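Local coordinates for 3-methyladenine dna-glycosylase (Archaeoglobus fulgidus, PDB 2JHN), which belongs to the HhH-GPD superfamily of base excision DNA repair proteins, as a DNA glycosylase of the AlkA type, at residues I188-K193 with S214-G219; A223-S228 with V235-D240. The protein carries 1 engineered substitution. All coordinates share one frame; numbering follows the deposited sequence.

Contact 1 (I188-K193 with S214-G219); sequences IVEIAK and SFKGIG. With NA (sodium ion), chain E.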
# COMPACT_ATOMS: atom_id res chain seq x y z
N ILE A 188 0.09 -2.38 -18.19
CA ILE A 188 -0.35 -1.15 -17.52
C ILE A 188 -1.21 -0.30 -18.46
O ILE A 188 -2.28 0.17 -18.09
CB ILE A 188 0.84 -0.38 -16.89
CG1 ILE A 188 1.42 -1.22 -15.73
CG2 ILE A 188 0.39 1.04 -16.44
CD1 ILE A 188 2.71 -0.72 -15.15
N VAL A 189 -0.78 -0.15 -19.71
CA VAL A 189 -1.59 0.57 -20.69
C VAL A 189 -2.95 -0.12 -20.87
O VAL A 189 -4.00 0.52 -20.86
CB VAL A 189 -0.82 0.78 -22.02
CG1 VAL A 189 -1.76 1.30 -23.13
CG2 VAL A 189 0.35 1.74 -21.82
N GLU A 190 -2.94 -1.45 -20.94
CA GLU A 190 -4.17 -2.25 -21.02
C GLU A 190 -5.16 -1.95 -19.88
O GLU A 190 -6.35 -1.68 -20.10
CB GLU A 190 -3.79 -3.74 -21.05
CG GLU A 190 -4.89 -4.66 -21.56
CD GLU A 190 -4.51 -6.16 -21.56
OE1 GLU A 190 -3.30 -6.51 -21.64
OE2 GLU A 190 -5.45 -6.99 -21.51
N ILE A 191 -4.64 -1.96 -18.65
CA ILE A 191 -5.43 -1.64 -17.48
C ILE A 191 -5.96 -0.20 -17.53
O ILE A 191 -7.11 0.07 -17.15
CB ILE A 191 -4.61 -1.92 -16.18
CG1 ILE A 191 -4.24 -3.43 -16.06
CG2 ILE A 191 -5.32 -1.35 -14.95
CD1 ILE A 191 -5.41 -4.34 -15.74
N ALA A 192 -5.13 0.73 -18.02
CA ALA A 192 -5.53 2.15 -18.13
C ALA A 192 -6.79 2.40 -18.99
O ALA A 192 -7.55 3.37 -18.77
CB ALA A 192 -4.34 3.01 -18.63
N LYS A 193 -7.01 1.54 -19.97
CA LYS A 193 -8.23 1.59 -20.81
C LYS A 193 -9.54 1.22 -20.10
O LYS A 193 -10.63 1.48 -20.62
CB LYS A 193 -8.03 0.68 -22.04
CG LYS A 193 -6.98 1.19 -23.00
CD LYS A 193 -6.74 0.20 -24.13
CE LYS A 193 -5.60 0.67 -25.02
NZ LYS A 193 -5.37 -0.29 -26.14
N SER A 214 -8.14 -12.36 -15.21
CA SER A 214 -8.60 -12.39 -16.61
C SER A 214 -7.65 -11.63 -17.57
O SER A 214 -7.72 -11.82 -18.80
CB SER A 214 -10.05 -11.89 -16.74
OG SER A 214 -10.12 -10.47 -16.86
N PHE A 215 -6.78 -10.78 -17.03
CA PHE A 215 -5.75 -10.14 -17.84
C PHE A 215 -4.54 -11.06 -17.99
O PHE A 215 -4.08 -11.65 -17.02
CB PHE A 215 -5.34 -8.80 -17.20
CG PHE A 215 -6.44 -7.77 -17.21
CD1 PHE A 215 -6.53 -6.84 -18.26
CD2 PHE A 215 -7.38 -7.72 -16.19
CE1 PHE A 215 -7.56 -5.89 -18.27
CE2 PHE A 215 -8.41 -6.75 -16.20
CZ PHE A 215 -8.49 -5.85 -17.24
N LYS A 216 -4.03 -11.20 -19.22
CA LYS A 216 -2.84 -12.03 -19.43
C LYS A 216 -1.62 -11.33 -18.83
O LYS A 216 -1.23 -10.24 -19.26
CB LYS A 216 -2.65 -12.37 -20.91
CG LYS A 216 -2.32 -11.16 -21.78
CD LYS A 216 -2.51 -11.43 -23.29
CE LYS A 216 -2.30 -10.14 -24.08
NZ LYS A 216 -3.44 -9.20 -23.93
N GLY A 217 -1.03 -11.96 -17.82
CA GLY A 217 0.16 -11.43 -17.18
C GLY A 217 -0.13 -11.08 -15.72
O GLY A 217 0.79 -10.72 -14.96
N ILE A 218 -1.40 -11.18 -15.35
CA ILE A 218 -1.81 -11.09 -13.94
C ILE A 218 -2.20 -12.49 -13.48
O ILE A 218 -3.23 -13.02 -13.91
CB ILE A 218 -2.96 -10.11 -13.71
CG1 ILE A 218 -2.56 -8.69 -14.19
CG2 ILE A 218 -3.34 -10.11 -12.21
CD1 ILE A 218 -3.56 -7.58 -13.87
N GLY A 219 -1.41 -13.07 -12.58
CA GLY A 219 -1.73 -14.39 -12.03
C GLY A 219 -2.14 -14.30 -10.56
O GLY A 219 -2.51 -13.20 -10.05
NA NA E . -4.10 -13.88 -16.02
O HOH W 1 -1.87 -14.47 -16.86
O HOH W 2 -4.14 -16.23 -15.10
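The hairpin of the helix-hairpin-helix motif, between helices 205-213 and 220-229, meets helix 182-192 here by resting Phe215 against Glu190 and Ile191. The methyl CD1 of Ile191 stands over the centre of the Phe215 ring, 3.5 Å from the centroid and 6° off the normal. All six ring carbons therefore lie at nearly equal range from this one methyl, which defines a CH-pi contact over the face. Glu190 approaches the same ring at its edge: OE2 comes to 3.4 Å from Phe215 CD1, with the carboxylate plane turned 57° from the ring. With CG anti to the backbone N (chi1 -162°) and the chain extended beyond it, Glu190 reaches across to the hairpin. Its OE1 also forms a salt bridge with Lys216 NZ, long at 3.5 Å; Lys216 NZ has a second partner in the sulfonate of a bound MES molecule. Ile218 adds a lighter apolar touch, CD1 to CD1 of Ile191 at 4.2 Å.

The hairpin is a type II turn from Phe215 to Ile218, closed by Ile218 N to Phe215 O at 3.2 Å. Gly217 takes its third position with a backbone conformation in which a CB would collide with the carbonyl O of Lys216. The carbonyls of Phe215 and Ile218 turn to a sodium ion, each O at 2.5 Å from the metal, joined by Thr213 O and two waters. One of these waters also accepts a bond from Gly217 N.

The rings of Tyr211, in helix 205-213, and Phe215 meet edge-to-face, and Leu187 touches both Phe215 and Ile218. The hairpin thus rests on one face of helix 182-192, through Leu187, Glu190 and Ile191, while Phe119 of helix 118-127 covers Ile191 and helix 164-177 packs on Ala192.

Contact 2 (A223-S228 with V235-D240); sequences AELVLS and VFPADD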
# COMPACT_ATOMS: atom_id res chain seq x y z
N ALA A 223 -2.79 -10.89 -8.24
CA ALA A 223 -4.21 -10.64 -7.98
C ALA A 223 -4.45 -10.59 -6.44
O ALA A 223 -5.13 -9.67 -5.92
CB ALA A 223 -5.11 -11.70 -8.68
N GLU A 224 -3.88 -11.55 -5.73
CA GLU A 224 -4.03 -11.59 -4.25
C GLU A 224 -3.34 -10.42 -3.56
O GLU A 224 -3.88 -9.88 -2.58
CB GLU A 224 -3.59 -12.93 -3.65
CG GLU A 224 -4.46 -14.10 -4.15
CD GLU A 224 -4.10 -15.43 -3.54
OE1 GLU A 224 -2.98 -15.56 -2.98
OE2 GLU A 224 -4.99 -16.34 -3.61
N LEU A 225 -2.18 -10.02 -4.06
CA LEU A 225 -1.50 -8.81 -3.54
C LEU A 225 -2.39 -7.57 -3.75
O LEU A 225 -2.63 -6.80 -2.82
CB LEU A 225 -0.13 -8.63 -4.21
CG LEU A 225 0.85 -7.63 -3.64
CD1 LEU A 225 1.24 -8.10 -2.22
CD2 LEU A 225 2.09 -7.60 -4.58
N VAL A 226 -2.94 -7.41 -4.95
CA VAL A 226 -3.86 -6.27 -5.23
C VAL A 226 -5.05 -6.30 -4.27
O VAL A 226 -5.38 -5.29 -3.65
CB VAL A 226 -4.34 -6.26 -6.69
CG1 VAL A 226 -5.56 -5.30 -6.88
CG2 VAL A 226 -3.16 -5.85 -7.61
N LEU A 227 -5.68 -7.47 -4.16
CA LEU A 227 -6.85 -7.63 -3.32
C LEU A 227 -6.59 -7.15 -1.88
O LEU A 227 -7.40 -6.44 -1.30
CB LEU A 227 -7.31 -9.10 -3.31
CG LEU A 227 -8.24 -9.40 -4.53
CD1 LEU A 227 -8.29 -10.88 -4.81
CD2 LEU A 227 -9.64 -8.89 -4.20
N SER A 228 -5.45 -7.52 -1.34
CA SER A 228 -5.12 -7.18 0.06
C SER A 228 -4.58 -5.75 0.20
O SER A 228 -5.08 -4.97 1.03
CB SER A 228 -4.13 -8.19 0.63
OG SER A 228 -3.00 -8.37 -0.21
N VAL A 235 -7.65 -11.20 1.80
CA VAL A 235 -7.16 -12.25 0.94
C VAL A 235 -5.67 -12.33 1.23
O VAL A 235 -4.97 -11.31 1.23
CB VAL A 235 -7.47 -11.92 -0.54
CG1 VAL A 235 -6.80 -12.89 -1.48
CG2 VAL A 235 -9.00 -11.92 -0.76
N PHE A 236 -5.17 -13.52 1.53
CA PHE A 236 -3.81 -13.57 2.05
C PHE A 236 -2.89 -14.10 0.96
O PHE A 236 -3.03 -15.26 0.55
CB PHE A 236 -3.75 -14.43 3.32
CG PHE A 236 -2.43 -14.34 4.06
CD1 PHE A 236 -2.17 -13.23 4.90
CD2 PHE A 236 -1.48 -15.34 3.93
CE1 PHE A 236 -0.93 -13.14 5.60
CE2 PHE A 236 -0.25 -15.27 4.60
CZ PHE A 236 0.02 -14.16 5.45
N PRO A 237 -1.95 -13.25 0.48
CA PRO A 237 -1.08 -13.59 -0.67
C PRO A 237 0.11 -14.50 -0.33
O PRO A 237 1.26 -14.05 -0.23
CB PRO A 237 -0.61 -12.22 -1.17
CG PRO A 237 -0.54 -11.38 0.09
CD PRO A 237 -1.64 -11.90 1.02
N ALA A 238 -0.19 -15.78 -0.20
CA ALA A 238 0.76 -16.76 0.34
C ALA A 238 1.93 -17.08 -0.60
O ALA A 238 2.99 -17.57 -0.15
CB ALA A 238 -0.01 -18.04 0.74
N ASP A 239 1.77 -16.84 -1.91
CA ASP A 239 2.87 -17.02 -2.86
C ASP A 239 3.96 -15.96 -2.72
O ASP A 239 5.06 -16.13 -3.23
CB ASP A 239 2.38 -17.08 -4.32
CG ASP A 239 1.43 -18.23 -4.57
OD1 ASP A 239 1.91 -19.40 -4.57
OD2 ASP A 239 0.21 -17.98 -4.73
N ASP A 240 3.67 -14.86 -2.03
CA ASP A 240 4.66 -13.79 -1.89
C ASP A 240 5.90 -14.35 -1.14
O ASP A 240 5.76 -14.94 -0.06
CB ASP A 240 4.04 -12.58 -1.17
CG ASP A 240 4.96 -11.36 -1.19
OD1 ASP A 240 4.75 -10.46 -2.05
OD2 ASP A 240 5.90 -11.31 -0.37
O HOH W 3 -0.28 -15.50 -3.62
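Glu224 and Pro237 bring helix 220-229 against the loop 235-240 that follows it, with their CA atoms 5.1 Å apart. This loop, with its Pro-Ala-Asp-Asp sequence, probably corresponds to the Gly/Pro-rich loop and following aspartate (GPD) of the HhH-GPD family. The packing is close along one helix face. Glu224 CB meets Pro237 CB at 3.9 Å, and Val235, its CG1 anti to the backbone N (chi1 172°), sets that methyl 3.8 Å from Glu224 CG, the two side chains crossing at about a right angle. Leu227 CB lies 4.0 Å from Val235 CB. One turn further on than Glu224, Ser228 CB approaches Val235 O to 3.3 Å; its OG turns back to the carbonyls of its own helix, Glu224 O and Leu225 O, without a settled choice between them.

The side toward the partly exposed Asp239 is looser and wet. Glu224 OE1 and Asp239 OD2 remain 4.4 Å apart, and a water fills the role of bridge: it donates to both oxygens and accepts from Asp239 N at 3.0 Å. Leu225 CD1 comes to 4.2 Å from Asp240 OD1; Asp240 caps helix 241-251 through OD2 to Val243 N, and its OD1 accepts from Trp221 NE1.

Two neighbouring carboxylates would repel each other, but Arg263 forms salt bridges with both Glu224 OE1 and Asp239 OD2, and Arg220 pairs with Glu224 OE2. Shared cation and water thus probably offset the repulsion; Glu224 gives CB and CG to the apolar packing and its carboxylate to this charge network.

How the contacts relate
Contacts 1 and 2 follow one another along the chain within the same HhH-GPD glycosylase region, their centres about 17 Å apart. Helix 220-229 joins them: the hairpin of contact 1 leads into its first turn, and contact 2 uses its later turns, with Ile218 CG2 packed 4.1 Å from Ala223 N where the two meet. Contact 2 lies deeper, its centre about 12 Å from that of the chain against about 19 Å for contact 1, and none of its touching residues is exposed, whereas Lys216 is. Contact 1 combines an aromatic face, an opposite-charge pair and a metal-bound turn; contact 2 relies on aliphatic packing beside like charges bridged by water and arginine.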